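Local coordinates for protein putative mandelate racemase/muconate lactonizing enzyme (Bordetella bronchiseptica, PDB 3DDM) that is a putative member of the mandelate racemase/muconate lactonizing enzyme family, with an enolase-like N-terminal domain and a C-terminal TIM-barrel domain, at residues G144-V149 against R359-G364; E169-F174 against P350-L355; G302-P307 against P332-V337. The protein carries 1 engineered substitution. One frame throughout, in Å; residues are numbered along the deposited sequence.

Contact 1: residues G144-V149 against R359-G364; sequences GDRIGV and RITLGG
Asp145 grips the turn that follows strand 359-361 with both its backbone and its side chain. Its carbonyl O accepts Leu362 N at 2.9 Å, while Asp145 OD2 takes Gly363 N at 2.8 Å through its anti lone pair, the one turned away from the other carboxylate oxygen. A chi1 of 71° sets CG between the backbone N and the carbonyl carbon, on the side of residues 359-364. Two consecutive amides, those of Leu362 and Gly363, are thereby held by a single residue.

Arg146 faces Thr361 as an antiparallel non-hydrogen-bonded pair. Arg146 CB rests on the methyl Thr361 CG2 at 3.6 Å, and the arginine chain then bends at chi3, its guanidinium ending near that of Arg359 on the same face. Both groups are donors and like-charged, so they do not bond, and their modelled closeness is doubtful.

Ile147 and Ile360 form the hydrogen-bonded pair. Ile147 N donates to Ile360 O at 2.9 Å, and Ile360 N returns the bond to Ile147 O. Their side chains lie together on the sheet face away from the arginines, CG1 of Ile147 meeting CG1 of Ile360 at 3.5 Å. Gly148 passes opposite Arg359, its CA near Arg359 CG. Beyond it, Val149 CG1 reaches Ile360 CD1 at 4.0 Å, the two side chains crossing at about a right angle.

The short strand 359-361 is thus added antiparallel to the first barrel strand, 146-154, which pairs in parallel with strands 174-177 and 334-338. Helix 313-325 packs against Ile147 and Leu362 through Ala320, and Trp137 of helix 136-139 covers Asp145 and Leu362.

Contact 2: residues E169-F174 against P350-L355; sequences EGYRAF and PALATL
Gly170 and Leu355 bring the two segments to their nearest backbone approach, CA to CA 6.5 Å, where Gly170, with positive phi (128°), closes helix 159-169 in a Schellman motif and Leu355 follows the 3-10 segment 350-354.

Leu355 carries the contact. CG lies anti to its backbone N (chi1 171°), and the two methyls beyond it divide the work. Leu355 CD2 sits 3.6 Å from Glu169 O and also lies over one face of the Tyr171 ring, 4.3 Å from the ring centroid and 17° off the ring normal. This is a CH-pi contact, displaced toward the rim on the CE2 and CZ side. Leu355 CD1 turns instead to Gly170 O, at 3.8 Å. The phenol end of Tyr171 continues past Leu355 to Leu352, whose CD2 stands 4.0 Å from Tyr171 OH, the side chains crossing at about a right angle.

The 3-10 segment is also held from within. Ala351 O accepts both Thr354 N and Thr354 OG1, the hydroxyl approaching in the carbonyl plane at 2.8 Å, and that hydroxyl oxygen in turn meets Thr361 N of strand 359-361.

Loop 169-174 leads from helix 159-169 into barrel strand 174-177, so apolar groups fasten the N-terminal end of that strand to the loop ahead of strand 359-361, with Tyr171 also resting on Val149 of strand 146-154 and Leu355 on Ile360.

Contact 3: residues G302-P307 against P332-V337; sequences GLRYCP and PGLLGV. Engineered in segment 332-337: Gly336 (natural residue Glu).
Three hydrogen bonds of differing kind join Arg304, Cys306 and Pro307 to residues 332-336. Arg304 reaches out with its guanidinium. The chain is bent at chi3, and Arg304 NH2 donates to Pro332 O at 3.0 Å, with an N-H...O angle of 138° and the acceptor tilted 29° from the guanidinium plane. Leu334 CG sits at the edge of the same guanidinium, in its plane, 3.9 Å from Arg304 NH2. Farther along, the sulfur Cys306 SG receives Leu334 N at 3.5 Å, a long bond to a side-chain acceptor. Pro307 O accepts Gly336 N at 2.9 Å, a backbone bond. Gly336 is an engineered residue, Glu in the natural protein.

The segments run roughly alongside in the same direction, their end-to-end directions 27° apart, as neighbouring parallel strands of the barrel do. Strand 304-309, helix 313-325 and strand 334-338 make a beta-alpha-beta unit, and this is the contact between its two strands.

Weaker CA-H...O contacts supplement the bonds. Leu335 CA lies 3.3 Å from Pro307 O, the same oxygen that holds Gly336, and Gly333 CA lies 3.6 Å from Tyr305 O.

The apolar contact across the segments is between Pro307 CG and Leu335 CD2, which approach to 4.1 Å, the side chains crossing at about a right angle. Within its own segment, Pro307 CD lies over the centre of the Tyr305 ring. Helix 313-325 covers this side, Leu322 touching Tyr305 and Leu316, Ser319 and Leu323 touching Leu335.

In the fold
Contacts 1 and 3 meet in one sheet: a probable hydrogen bond between Gly148 O and Leu335 N, 3.0 Å apart, ties strand 146-154 to strand 334-338, closing the ring of barrel strands between last and first. Contact 2 lies about 10 Å from contact 1, centre to centre, and joins it where Thr354 OG1 meets Thr361 N at 3.0 Å and Tyr171 CE1 packs on Val149 CG2 at 3.5 Å. Tyr171 OH also packs on Val337 CG1 of contact 3, at 3.5 Å. Along the chain, contact 3 nests within contact 2, itself within contact 1. Contact 2 lies at the N-terminal end of strand 174-177, opposite the C-terminal strand ends where TIM-barrel active sites lie.

Contact 1: residues G144-V149 against R359-G364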
loop_
_atom_site.group_PDB
_atom_site.type_symbol
_atom_site.label_atom_id
_atom_site.label_comp_id
_atom_site.label_asym_id
_atom_site.label_seq_id
_atom_site.Cartn_x
_atom_site.Cartn_y
_atom_site.Cartn_z
ATOM N N GLY A 144 -25.683 24.155 11.331
ATOM C CA GLY A 144 -25.364 25.348 10.563
ATOM C C GLY A 144 -24.684 24.941 9.267
ATOM O O GLY A 144 -24.308 23.776 9.108
ATOM N N ASP A 145 -24.510 25.888 8.347
ATOM C CA ASP A 145 -23.871 25.597 7.063
ATOM C C ASP A 145 -22.764 26.593 6.716
ATOM O O ASP A 145 -22.234 26.574 5.607
ATOM C CB ASP A 145 -24.920 25.616 5.956
ATOM C CG ASP A 145 -25.425 27.023 5.664
ATOM O OD1 ASP A 145 -25.665 27.780 6.632
ATOM O OD2 ASP A 145 -25.585 27.371 4.469
ATOM N N ARG A 146 -22.416 27.464 7.652
ATOM C CA ARG A 146 -21.384 28.454 7.388
ATOM C C ARG A 146 -20.054 28.002 7.978
ATOM O O ARG A 146 -19.973 27.670 9.157
ATOM C CB ARG A 146 -21.804 29.821 7.958
ATOM C CG ARG A 146 -20.729 30.901 7.871
ATOM C CD ARG A 146 -21.309 32.328 7.872
ATOM N NE ARG A 146 -22.017 32.702 9.105
ATOM C CZ ARG A 146 -21.444 32.864 10.300
ATOM N NH1 ARG A 146 -20.135 32.684 10.453
ATOM N NH2 ARG A 146 -22.184 33.206 11.352
ATOM N N ILE A 147 -19.013 27.978 7.150
ATOM C CA ILE A 147 -17.701 27.558 7.617
ATOM C C ILE A 147 -16.574 28.452 7.098
ATOM O O ILE A 147 -16.731 29.161 6.111
ATOM C CB ILE A 147 -17.400 26.092 7.203
ATOM C CG1 ILE A 147 -17.234 25.999 5.689
ATOM C CG2 ILE A 147 -18.521 25.165 7.661
ATOM C CD1 ILE A 147 -17.045 24.576 5.184
ATOM N N GLY A 148 -15.436 28.415 7.781
ATOM C CA GLY A 148 -14.291 29.198 7.354
ATOM C C GLY A 148 -13.370 28.364 6.465
ATOM O O GLY A 148 -13.446 27.127 6.469
ATOM N N VAL A 149 -12.516 29.030 5.694
ATOM C CA VAL A 149 -11.579 28.338 4.814
ATOM C C VAL A 149 -10.218 29.024 4.838
ATOM O O VAL A 149 -10.074 30.132 5.377
ATOM C CB VAL A 149 -12.065 28.316 3.343
ATOM C CG1 VAL A 149 -13.445 27.730 3.259
ATOM C CG2 VAL A 149 -12.048 29.715 2.760
ATOM N N ARG A 359 -15.276 33.113 4.220
ATOM C CA ARG A 359 -16.214 32.065 4.628
ATOM C C ARG A 359 -17.164 31.634 3.528
ATOM O O ARG A 359 -17.466 32.391 2.618
ATOM C CB ARG A 359 -17.038 32.511 5.833
ATOM C CG ARG A 359 -16.211 32.840 7.056
ATOM C CD ARG A 359 -17.095 33.261 8.199
ATOM N NE ARG A 359 -16.323 33.833 9.295
ATOM C CZ ARG A 359 -16.865 34.410 10.365
ATOM N NH1 ARG A 359 -16.090 34.912 11.325
ATOM N NH2 ARG A 359 -18.189 34.488 10.475
ATOM N N ILE A 360 -17.631 30.402 3.616
ATOM C CA ILE A 360 -18.560 29.892 2.630
ATOM C C ILE A 360 -19.744 29.269 3.359
ATOM O O ILE A 360 -19.659 28.968 4.551
ATOM C CB ILE A 360 -17.895 28.823 1.723
ATOM C CG1 ILE A 360 -17.530 27.584 2.548
ATOM C CG2 ILE A 360 -16.645 29.402 1.064
ATOM C CD1 ILE A 360 -16.953 26.442 1.735
ATOM N N THR A 361 -20.856 29.115 2.648
ATOM C CA THR A 361 -22.044 28.494 3.205
ATOM C C THR A 361 -22.495 27.414 2.233
ATOM O O THR A 361 -22.530 27.617 1.015
ATOM C CB THR A 361 -23.168 29.505 3.428
ATOM O OG1 THR A 361 -23.389 30.242 2.225
ATOM C CG2 THR A 361 -22.801 30.466 4.540
ATOM N N LEU A 362 -22.825 26.255 2.786
ATOM C CA LEU A 362 -23.233 25.104 1.999
ATOM C C LEU A 362 -24.660 25.128 1.447
ATOM O O LEU A 362 -24.966 24.420 0.478
ATOM C CB LEU A 362 -23.013 23.839 2.831
ATOM C CG LEU A 362 -21.578 23.714 3.354
ATOM C CD1 LEU A 362 -21.418 22.395 4.081
ATOM C CD2 LEU A 362 -20.586 23.810 2.183
ATOM N N GLY A 363 -25.532 25.934 2.047
ATOM C CA GLY A 363 -26.904 25.986 1.575
ATOM C C GLY A 363 -27.677 24.740 1.966
ATOM O O GLY A 363 -27.173 23.894 2.709
ATOM N N GLY A 364 -28.897 24.610 1.454
ATOM C CA GLY A 364 -29.719 23.464 1.795
ATOM C C GLY A 364 -29.820 22.385 0.740
ATOM O O GLY A 364 -30.562 21.407 0.919
#

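Contact 2: residues E169-F174 against P350-L355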
loop_
_atom_site.group_PDB
_atom_site.type_symbol
_atom_site.label_atom_id
_atom_site.label_comp_id
_atom_site.label_asym_id
_atom_site.label_seq_id
_atom_site.Cartn_x
_atom_site.Cartn_y
_atom_site.Cartn_z
ATOM N N GLU A 169 -8.880 37.121 -3.910
ATOM C CA GLU A 169 -9.958 36.207 -4.259
ATOM C C GLU A 169 -10.949 36.053 -3.118
ATOM O O GLU A 169 -12.076 35.636 -3.343
ATOM C CB GLU A 169 -9.390 34.846 -4.656
ATOM C CG GLU A 169 -8.708 34.865 -6.015
ATOM C CD GLU A 169 -7.784 33.679 -6.250
ATOM O OE1 GLU A 169 -8.195 32.527 -5.995
ATOM O OE2 GLU A 169 -6.643 33.902 -6.710
ATOM N N GLY A 170 -10.533 36.388 -1.898
ATOM C CA GLY A 170 -11.442 36.284 -0.766
ATOM C C GLY A 170 -10.955 35.510 0.448
ATOM O O GLY A 170 -11.663 35.405 1.448
ATOM N N TYR A 171 -9.742 34.976 0.374
ATOM C CA TYR A 171 -9.181 34.200 1.468
ATOM C C TYR A 171 -8.639 35.042 2.618
ATOM O O TYR A 171 -7.916 36.012 2.399
ATOM C CB TYR A 171 -8.090 33.291 0.917
ATOM C CG TYR A 171 -8.659 32.141 0.135
ATOM C CD1 TYR A 171 -9.257 31.068 0.790
ATOM C CD2 TYR A 171 -8.671 32.155 -1.257
ATOM C CE1 TYR A 171 -9.858 30.039 0.087
ATOM C CE2 TYR A 171 -9.275 31.130 -1.976
ATOM C CZ TYR A 171 -9.871 30.076 -1.294
ATOM O OH TYR A 171 -10.521 29.081 -1.984
ATOM N N ARG A 172 -8.993 34.659 3.845
ATOM C CA ARG A 172 -8.552 35.374 5.038
ATOM C C ARG A 172 -7.678 34.510 5.969
ATOM O O ARG A 172 -7.523 34.820 7.153
ATOM C CB ARG A 172 -9.771 35.913 5.805
ATOM C CG ARG A 172 -10.613 36.917 5.022
ATOM C CD ARG A 172 -9.836 38.204 4.749
ATOM N NE ARG A 172 -10.473 39.053 3.739
ATOM C CZ ARG A 172 -10.196 39.022 2.435
ATOM N NH1 ARG A 172 -9.286 38.187 1.950
ATOM N NH2 ARG A 172 -10.834 39.835 1.606
ATOM N N ALA A 173 -7.114 33.432 5.427
ATOM C CA ALA A 173 -6.233 32.527 6.175
ATOM C C ALA A 173 -5.365 31.807 5.142
ATOM O O ALA A 173 -5.836 31.466 4.056
ATOM C CB ALA A 173 -7.046 31.524 6.985
ATOM N N PHE A 174 -4.097 31.578 5.477
ATOM C CA PHE A 174 -3.174 30.949 4.535
ATOM C C PHE A 174 -2.221 29.930 5.164
ATOM O O PHE A 174 -1.867 30.041 6.339
ATOM C CB PHE A 174 -2.352 32.047 3.844
ATOM C CG PHE A 174 -3.186 33.198 3.351
ATOM C CD1 PHE A 174 -3.689 33.209 2.052
ATOM C CD2 PHE A 174 -3.551 34.224 4.219
ATOM C CE1 PHE A 174 -4.552 34.224 1.625
ATOM C CE2 PHE A 174 -4.415 35.239 3.804
ATOM C CZ PHE A 174 -4.919 35.241 2.507
ATOM N N PRO A 350 -19.382 24.237 -6.028
ATOM C CA PRO A 350 -20.194 25.457 -6.049
ATOM C C PRO A 350 -20.231 26.238 -4.746
ATOM O O PRO A 350 -20.567 27.424 -4.741
ATOM C CB PRO A 350 -21.579 24.958 -6.474
ATOM C CG PRO A 350 -21.561 23.493 -6.165
ATOM C CD PRO A 350 -20.158 23.091 -6.523
ATOM N N ALA A 351 -19.887 25.592 -3.641
ATOM C CA ALA A 351 -19.893 26.287 -2.360
ATOM C C ALA A 351 -18.892 27.436 -2.394
ATOM O O ALA A 351 -19.030 28.428 -1.678
ATOM C CB ALA A 351 -19.549 25.319 -1.228
ATOM N N LEU A 352 -17.880 27.302 -3.237
ATOM C CA LEU A 352 -16.863 28.339 -3.331
ATOM C C LEU A 352 -17.389 29.644 -3.898
ATOM O O LEU A 352 -16.849 30.708 -3.595
ATOM C CB LEU A 352 -15.671 27.842 -4.154
ATOM C CG LEU A 352 -14.745 26.922 -3.356
ATOM C CD1 LEU A 352 -13.575 26.444 -4.218
ATOM C CD2 LEU A 352 -14.244 27.683 -2.143
ATOM N N ALA A 353 -18.445 29.564 -4.704
ATOM C CA ALA A 353 -19.041 30.756 -5.304
ATOM C C ALA A 353 -19.713 31.647 -4.247
ATOM O O ALA A 353 -20.126 32.774 -4.539
ATOM C CB ALA A 353 -20.040 30.357 -6.386
ATOM N N THR A 354 -19.810 31.142 -3.017
ATOM C CA THR A 354 -20.403 31.913 -1.932
ATOM C C THR A 354 -19.293 32.494 -1.072
ATOM O O THR A 354 -19.568 33.157 -0.071
ATOM C CB THR A 354 -21.304 31.052 -1.006
ATOM O OG1 THR A 354 -20.483 30.261 -0.145
ATOM C CG2 THR A 354 -22.200 30.136 -1.814
ATOM N N LEU A 355 -18.044 32.250 -1.464
ATOM C CA LEU A 355 -16.897 32.740 -0.700
ATOM C C LEU A 355 -16.931 34.240 -0.468
ATOM O O LEU A 355 -16.683 35.034 -1.377
ATOM C CB LEU A 355 -15.582 32.367 -1.388
ATOM C CG LEU A 355 -14.322 33.018 -0.797
ATOM C CD1 LEU A 355 -14.160 32.611 0.661
ATOM C CD2 LEU A 355 -13.105 32.617 -1.620
#

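Contact 3: residues G302-P307 against P332-V337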
loop_
_atom_site.group_PDB
_atom_site.type_symbol
_atom_site.label_atom_id
_atom_site.label_comp_id
_atom_site.label_asym_id
_atom_site.label_seq_id
_atom_site.Cartn_x
_atom_site.Cartn_y
_atom_site.Cartn_z
ATOM N N GLY A 302 -11.294 18.999 23.388
ATOM C CA GLY A 302 -10.665 20.301 23.495
ATOM C C GLY A 302 -9.599 20.593 22.457
ATOM O O GLY A 302 -8.757 21.464 22.656
ATOM N N LEU A 303 -9.628 19.876 21.338
ATOM C CA LEU A 303 -8.655 20.091 20.276
ATOM C C LEU A 303 -9.349 20.597 19.007
ATOM O O LEU A 303 -10.574 20.510 18.893
ATOM C CB LEU A 303 -7.923 18.784 20.002
ATOM C CG LEU A 303 -7.276 18.171 21.249
ATOM C CD1 LEU A 303 -6.717 16.799 20.914
ATOM C CD2 LEU A 303 -6.175 19.097 21.768
ATOM N N ARG A 304 -8.577 21.133 18.062
ATOM C CA ARG A 304 -9.142 21.649 16.810
ATOM C C ARG A 304 -9.239 20.594 15.717
ATOM O O ARG A 304 -8.338 19.767 15.556
ATOM C CB ARG A 304 -8.295 22.783 16.226
ATOM C CG ARG A 304 -8.110 23.999 17.082
ATOM C CD ARG A 304 -7.345 25.062 16.311
ATOM N NE ARG A 304 -8.111 25.568 15.177
ATOM C CZ ARG A 304 -7.700 26.551 14.378
ATOM N NH1 ARG A 304 -6.522 27.131 14.587
ATOM N NH2 ARG A 304 -8.473 26.970 13.380
ATOM N N TYR A 305 -10.329 20.645 14.963
ATOM C CA TYR A 305 -10.533 19.754 13.835
ATOM C C TYR A 305 -10.543 20.644 12.593
ATOM O O TYR A 305 -11.521 21.344 12.324
ATOM C CB TYR A 305 -11.860 19.014 13.951
ATOM C CG TYR A 305 -12.339 18.457 12.632
ATOM C CD1 TYR A 305 -11.525 17.613 11.872
ATOM C CD2 TYR A 305 -13.605 18.775 12.137
ATOM C CE1 TYR A 305 -11.961 17.092 10.648
ATOM C CE2 TYR A 305 -14.055 18.259 10.911
ATOM C CZ TYR A 305 -13.227 17.415 10.174
ATOM O OH TYR A 305 -13.672 16.873 8.982
ATOM N N CYS A 306 -9.445 20.636 11.847
ATOM C CA CYS A 306 -9.335 21.452 10.644
ATOM C C CYS A 306 -8.999 20.609 9.432
ATOM O O CYS A 306 -7.828 20.356 9.146
ATOM C CB CYS A 306 -8.262 22.522 10.824
ATOM S SG CYS A 306 -8.653 23.715 12.110
ATOM N N PRO A 307 -10.025 20.165 8.696
ATOM C CA PRO A 307 -9.809 19.343 7.500
ATOM C C PRO A 307 -9.336 20.175 6.299
ATOM O O PRO A 307 -9.393 21.407 6.309
ATOM C CB PRO A 307 -11.188 18.718 7.267
ATOM C CG PRO A 307 -12.117 19.811 7.687
ATOM C CD PRO A 307 -11.465 20.366 8.954
ATOM N N PRO A 332 -12.671 27.685 16.191
ATOM C CA PRO A 332 -13.405 27.462 14.935
ATOM C C PRO A 332 -12.598 26.656 13.921
ATOM O O PRO A 332 -11.464 27.002 13.613
ATOM C CB PRO A 332 -13.676 28.877 14.440
ATOM C CG PRO A 332 -13.804 29.649 15.700
ATOM C CD PRO A 332 -12.674 29.115 16.547
ATOM N N GLY A 333 -13.186 25.587 13.400
ATOM C CA GLY A 333 -12.478 24.777 12.428
ATOM C C GLY A 333 -12.368 25.460 11.079
ATOM O O GLY A 333 -13.260 26.207 10.680
ATOM N N LEU A 334 -11.273 25.216 10.367
ATOM C CA LEU A 334 -11.086 25.820 9.055
ATOM C C LEU A 334 -10.851 24.756 8.004
ATOM O O LEU A 334 -10.053 23.838 8.206
ATOM C CB LEU A 334 -9.913 26.801 9.074
ATOM C CG LEU A 334 -10.062 28.016 10.001
ATOM C CD1 LEU A 334 -9.051 29.074 9.622
ATOM C CD2 LEU A 334 -11.464 28.589 9.881
ATOM N N LEU A 335 -11.567 24.874 6.889
ATOM C CA LEU A 335 -11.444 23.931 5.787
ATOM C C LEU A 335 -10.395 24.483 4.837
ATOM O O LEU A 335 -10.475 25.641 4.425
ATOM C CB LEU A 335 -12.798 23.783 5.090
ATOM C CG LEU A 335 -13.015 22.828 3.906
ATOM C CD1 LEU A 335 -12.833 23.569 2.616
ATOM C CD2 LEU A 335 -12.081 21.639 3.998
ATOM N N GLY A 336 -9.394 23.662 4.517
ATOM C CA GLY A 336 -8.326 24.087 3.629
ATOM C C GLY A 336 -8.651 23.820 2.177
ATOM O O GLY A 336 -9.091 22.729 1.817
ATOM N N VAL A 337 -8.434 24.823 1.337
ATOM C CA VAL A 337 -8.711 24.703 -0.086
ATOM C C VAL A 337 -7.409 24.884 -0.856
ATOM O O VAL A 337 -6.633 25.804 -0.563
ATOM C CB VAL A 337 -9.731 25.783 -0.543
ATOM C CG1 VAL A 337 -10.136 25.554 -1.989
ATOM C CG2 VAL A 337 -10.951 25.761 0.365
#